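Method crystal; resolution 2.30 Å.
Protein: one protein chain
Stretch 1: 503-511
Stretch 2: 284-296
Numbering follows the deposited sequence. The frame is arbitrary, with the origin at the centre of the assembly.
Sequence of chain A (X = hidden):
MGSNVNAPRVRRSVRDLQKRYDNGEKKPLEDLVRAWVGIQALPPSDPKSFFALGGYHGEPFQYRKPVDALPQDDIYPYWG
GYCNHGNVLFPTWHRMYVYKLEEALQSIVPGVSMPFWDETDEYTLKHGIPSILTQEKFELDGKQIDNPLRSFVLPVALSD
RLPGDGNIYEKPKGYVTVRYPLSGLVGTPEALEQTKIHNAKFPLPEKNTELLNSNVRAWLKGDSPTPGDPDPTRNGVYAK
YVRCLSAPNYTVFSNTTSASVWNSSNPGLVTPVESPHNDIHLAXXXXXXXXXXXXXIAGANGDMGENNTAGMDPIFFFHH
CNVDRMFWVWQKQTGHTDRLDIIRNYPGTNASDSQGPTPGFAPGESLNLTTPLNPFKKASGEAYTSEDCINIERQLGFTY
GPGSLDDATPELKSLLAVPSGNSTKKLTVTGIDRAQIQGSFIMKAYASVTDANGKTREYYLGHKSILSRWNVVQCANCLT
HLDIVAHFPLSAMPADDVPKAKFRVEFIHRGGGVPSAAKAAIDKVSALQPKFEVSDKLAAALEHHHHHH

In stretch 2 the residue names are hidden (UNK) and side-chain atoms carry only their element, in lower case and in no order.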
# COMPACT_ATOMS: atom_id res chain seq x y z
N PHE A 503 -26.89 -31.62 20.59
CA PHE A 503 -26.16 -31.64 19.34
C PHE A 503 -24.69 -31.27 19.59
O PHE A 503 -24.39 -30.47 20.45
CB PHE A 503 -26.78 -30.69 18.31
CG PHE A 503 -28.21 -31.00 17.97
CD1 PHE A 503 -28.52 -32.14 17.25
CD2 PHE A 503 -29.23 -30.15 18.36
CE1 PHE A 503 -29.83 -32.43 16.93
CE2 PHE A 503 -30.54 -30.44 18.06
CZ PHE A 503 -30.84 -31.58 17.34
N ARG A 504 -23.81 -31.81 18.76
CA ARG A 504 -22.42 -31.38 18.73
C ARG A 504 -21.88 -31.54 17.30
O ARG A 504 -22.39 -32.34 16.52
CB ARG A 504 -21.60 -32.19 19.73
CG ARG A 504 -21.47 -33.65 19.33
CD ARG A 504 -20.91 -34.52 20.44
NE ARG A 504 -19.56 -34.91 20.11
CZ ARG A 504 -19.24 -36.03 19.48
NH1 ARG A 504 -18.02 -36.16 18.98
NH2 ARG A 504 -20.13 -36.99 19.34
N VAL A 505 -20.81 -30.81 16.98
CA VAL A 505 -20.10 -31.01 15.74
C VAL A 505 -18.65 -31.37 16.09
O VAL A 505 -18.07 -30.75 16.91
CB VAL A 505 -20.12 -29.76 14.84
CG1 VAL A 505 -21.51 -29.43 14.35
CG2 VAL A 505 -19.52 -28.55 15.54
N GLU A 506 -18.12 -32.38 15.43
CA GLU A 506 -16.71 -32.76 15.48
C GLU A 506 -16.05 -32.10 14.25
O GLU A 506 -16.49 -32.33 13.12
CB GLU A 506 -16.61 -34.29 15.45
CG GLU A 506 -15.23 -34.88 15.20
CD GLU A 506 -15.16 -36.35 14.78
OE1 GLU A 506 -16.24 -36.95 14.51
OE2 GLU A 506 -14.02 -36.90 14.70
N PHE A 507 -15.05 -31.25 14.48
CA PHE A 507 -14.20 -30.75 13.41
C PHE A 507 -13.01 -31.68 13.19
O PHE A 507 -12.36 -32.12 14.15
CB PHE A 507 -13.70 -29.35 13.71
CG PHE A 507 -14.77 -28.31 13.65
CD1 PHE A 507 -15.51 -28.00 14.78
CD2 PHE A 507 -15.06 -27.67 12.46
CE1 PHE A 507 -16.50 -27.04 14.71
CE2 PHE A 507 -16.05 -26.70 12.40
CZ PHE A 507 -16.77 -26.39 13.52
N ILE A 508 -12.73 -32.00 11.94
CA ILE A 508 -11.50 -32.66 11.60
C ILE A 508 -10.71 -31.71 10.70
O ILE A 508 -11.18 -31.38 9.61
CB ILE A 508 -11.78 -34.02 10.92
CG1 ILE A 508 -12.68 -34.92 11.78
CG2 ILE A 508 -10.47 -34.71 10.56
CD1 ILE A 508 -13.17 -36.15 11.05
N HIS A 509 -9.53 -31.29 11.15
CA HIS A 509 -8.87 -30.19 10.50
C HIS A 509 -7.36 -30.46 10.40
O HIS A 509 -6.84 -31.42 10.94
CB HIS A 509 -9.18 -28.90 11.25
CG HIS A 509 -8.79 -28.98 12.67
ND1 HIS A 509 -7.56 -28.56 13.11
CD2 HIS A 509 -9.44 -29.48 13.74
CE1 HIS A 509 -7.47 -28.76 14.41
NE2 HIS A 509 -8.62 -29.33 14.83
N ARG A 510 -6.67 -29.60 9.66
CA ARG A 510 -5.22 -29.75 9.48
C ARG A 510 -4.45 -29.28 10.73
O ARG A 510 -3.29 -29.66 10.94
CB ARG A 510 -4.78 -28.96 8.26
CG ARG A 510 -5.46 -29.38 6.96
CD ARG A 510 -5.13 -30.79 6.61
NE ARG A 510 -5.20 -31.10 5.18
CZ ARG A 510 -4.91 -32.29 4.70
NH1 ARG A 510 -4.75 -33.31 5.54
NH2 ARG A 510 -4.76 -32.46 3.40
N GLY A 511 -5.07 -28.43 11.54
CA GLY A 511 -4.39 -27.79 12.69
C GLY A 511 -3.05 -27.14 12.32
O GLY A 511 -2.04 -27.38 12.99
N UNK A 284 -8.97 -38.89 -0.63
CA UNK A 284 -7.75 -39.16 -1.36
C UNK A 284 -6.59 -38.30 -0.84
O UNK A 284 -5.44 -38.72 -0.86
c UNK A 284 -6.66 -38.92 -3.60
c UNK A 284 -7.98 -38.94 -2.85
c UNK A 284 -8.92 -39.98 -3.43
N UNK A 285 -6.88 -37.08 -0.39
CA UNK A 285 -5.82 -36.08 -0.05
C UNK A 285 -5.49 -35.96 1.44
O UNK A 285 -4.77 -35.01 1.82
N UNK A 286 -6.03 -36.83 2.31
CA UNK A 286 -5.44 -37.06 3.64
C UNK A 286 -6.39 -37.13 4.84
O UNK A 286 -5.91 -37.27 5.98
N UNK A 287 -7.71 -37.03 4.64
CA UNK A 287 -8.66 -37.13 5.76
C UNK A 287 -9.25 -38.55 5.88
O UNK A 287 -9.90 -39.08 4.93
c UNK A 287 -8.47 -32.06 5.86
c UNK A 287 -8.64 -34.10 4.64
c UNK A 287 -9.58 -33.95 6.82
c UNK A 287 -9.79 -36.11 5.58
c UNK A 287 -9.17 -32.62 6.90
c UNK A 287 -8.20 -32.79 4.74
c UNK A 287 -9.33 -34.69 5.68
N UNK A 288 -8.99 -39.17 7.03
CA UNK A 288 -9.64 -40.40 7.49
C UNK A 288 -11.11 -40.13 7.65
O UNK A 288 -11.41 -39.18 8.35
o UNK A 288 -8.12 -42.56 10.08
c UNK A 288 -8.77 -42.24 9.07
o UNK A 288 -9.14 -43.10 8.22
c UNK A 288 -9.09 -40.76 8.89
N UNK A 289 -12.05 -40.91 7.07
CA UNK A 289 -13.50 -40.66 7.39
C UNK A 289 -13.70 -40.70 8.92
O UNK A 289 -14.52 -39.93 9.47
c UNK A 289 -17.57 -39.58 5.97
c UNK A 289 -15.92 -41.18 6.74
c UNK A 289 -16.95 -41.85 7.41
c UNK A 289 -14.48 -41.67 6.77
c UNK A 289 -18.26 -41.39 7.38
c UNK A 289 -16.26 -40.04 6.03
o UNK A 289 -19.87 -39.78 6.54
c UNK A 289 -18.58 -40.26 6.64
N UNK A 290 -12.93 -41.56 9.58
CA UNK A 290 -12.78 -41.51 11.03
C UNK A 290 -14.08 -41.90 11.70
O UNK A 290 -14.86 -42.69 11.15
N UNK A 291 -14.33 -41.35 12.88
CA UNK A 291 -15.55 -41.69 13.60
C UNK A 291 -16.01 -40.59 14.54
O UNK A 291 -16.09 -39.38 14.19
N UNK A 292 -16.23 -41.05 15.78
CA UNK A 292 -17.10 -40.46 16.79
C UNK A 292 -16.40 -39.47 17.78
O UNK A 292 -17.05 -38.86 18.65
c UNK A 292 -18.84 -41.29 18.38
o UNK A 292 -19.35 -42.19 19.05
o UNK A 292 -19.23 -40.11 18.38
c UNK A 292 -17.69 -41.65 17.54
N UNK A 293 -15.08 -39.32 17.60
CA UNK A 293 -14.19 -38.51 18.46
C UNK A 293 -14.69 -37.05 18.54
O UNK A 293 -15.56 -36.62 17.77
o UNK A 293 -12.94 -41.28 15.68
c UNK A 293 -12.50 -39.12 16.59
o UNK A 293 -11.48 -41.15 17.29
c UNK A 293 -12.29 -40.63 16.51
c UNK A 293 -12.73 -38.55 17.98
N UNK A 294 -14.12 -36.30 19.48
CA UNK A 294 -14.52 -34.90 19.73
C UNK A 294 -13.91 -34.03 18.62
O UNK A 294 -14.56 -33.12 18.10
c UNK A 294 -14.98 -35.14 22.24
c UNK A 294 -14.11 -34.47 21.17
c UNK A 294 -14.10 -32.95 21.32
c UNK A 294 -16.39 -34.60 22.38
N UNK A 295 -12.68 -34.35 18.25
CA UNK A 295 -11.93 -33.65 17.20
C UNK A 295 -10.67 -34.42 16.84
O UNK A 295 -10.28 -35.34 17.56
N UNK A 296 -10.02 -34.03 15.74
CA UNK A 296 -8.96 -34.83 15.13
C UNK A 296 -8.15 -33.96 14.16
O UNK A 296 -8.70 -33.11 13.44
c UNK A 296 -9.54 -36.02 14.35
c UNK A 296 -8.20 -38.00 15.18
o UNK A 296 -7.15 -37.35 15.24
n UNK A 296 -8.21 -39.32 15.21
c UNK A 296 -9.55 -37.34 15.10

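Position 284 carries three side-chain carbons, one bearing the other two, and lies beyond reach of stretch 1; this fork is Val284. Position 285 has no side-chain atoms and is Gly285; its carbonyl O accepts a hydrogen bond from Arg510 NH2 at 3.0 Å. Position 286 is also bare. Its phi of 136° would jam a CB against the preceding carbonyl, and an ideal CB would lie 3.1 Å from Arg510 NH1, so this Schellman residue closing the helix is Gly286.

At 287 one carbon leads to a ring of six carbons without a heteroatom, which is Phe287. Its CE1 lies 3.3 Å from Arg510 CZ, over one face of the guanidinium, while its CD2 packs 3.9 Å from Ile508 CG2. Position 288 has two carbons, the second with two oxygens; the short carboxylate, leading away from stretch 1, is Asp288. At 289 a six-carbon ring bears one oxygen, the mark of Tyr289, and its CB points away from the strand.

Positions 290 and 291 lack side chains. The first has a phi of 69°, which favours Gly290. The second is Gly291, where a CB would be crowded by the side chain of 293; its carbonyl O lies only 2.5 Å from Glu506 OE1, a spacing that suggests a protonated acid.

Position 292 again shows two carbons ending in two oxygens, hence Asp292. Arg504 NH1 donates to Asp292 O at 2.9 Å, and Arg504 NH2 forms a salt bridge with Asp292 OD1 through a weak hydrogen bond of 3.4 Å. At 293 three carbons precede two oxygens, giving Glu293, whose CG approaches Glu506 OE2 at 3.3 Å. The four carbons at 294 fork at the first, one arm being two carbons long: Ile294, with CD1 3.9 Å from Arg504 NE. Position 295 is bare, Gly295, although a CB would have room. Its CA makes a 3.4 Å CA-H...O contact with Phe507 O. Three carbons at 296, the third carrying one oxygen and one nitrogen, define an amide, Gln296; its CB lies 4.1 Å from Ile508 CG2.

The contact joins a parallel strand pairing to side chains that reach for backbone carbonyls. Ile508 pairs with Gln296, and His509 N donates to Gln296 O at 3.0 Å; the bond from Gln296 N to Phe507 O, at 3.4 Å, is weak. Beyond this pairing, Arg504 holds the loop at Asp292, whereas Arg510 donates to the carbonyl O of Gly285 and lies against Phe287, which also packs on Ile508.

Stretch 2 (284-296) VGGFDYGGDEIGQ
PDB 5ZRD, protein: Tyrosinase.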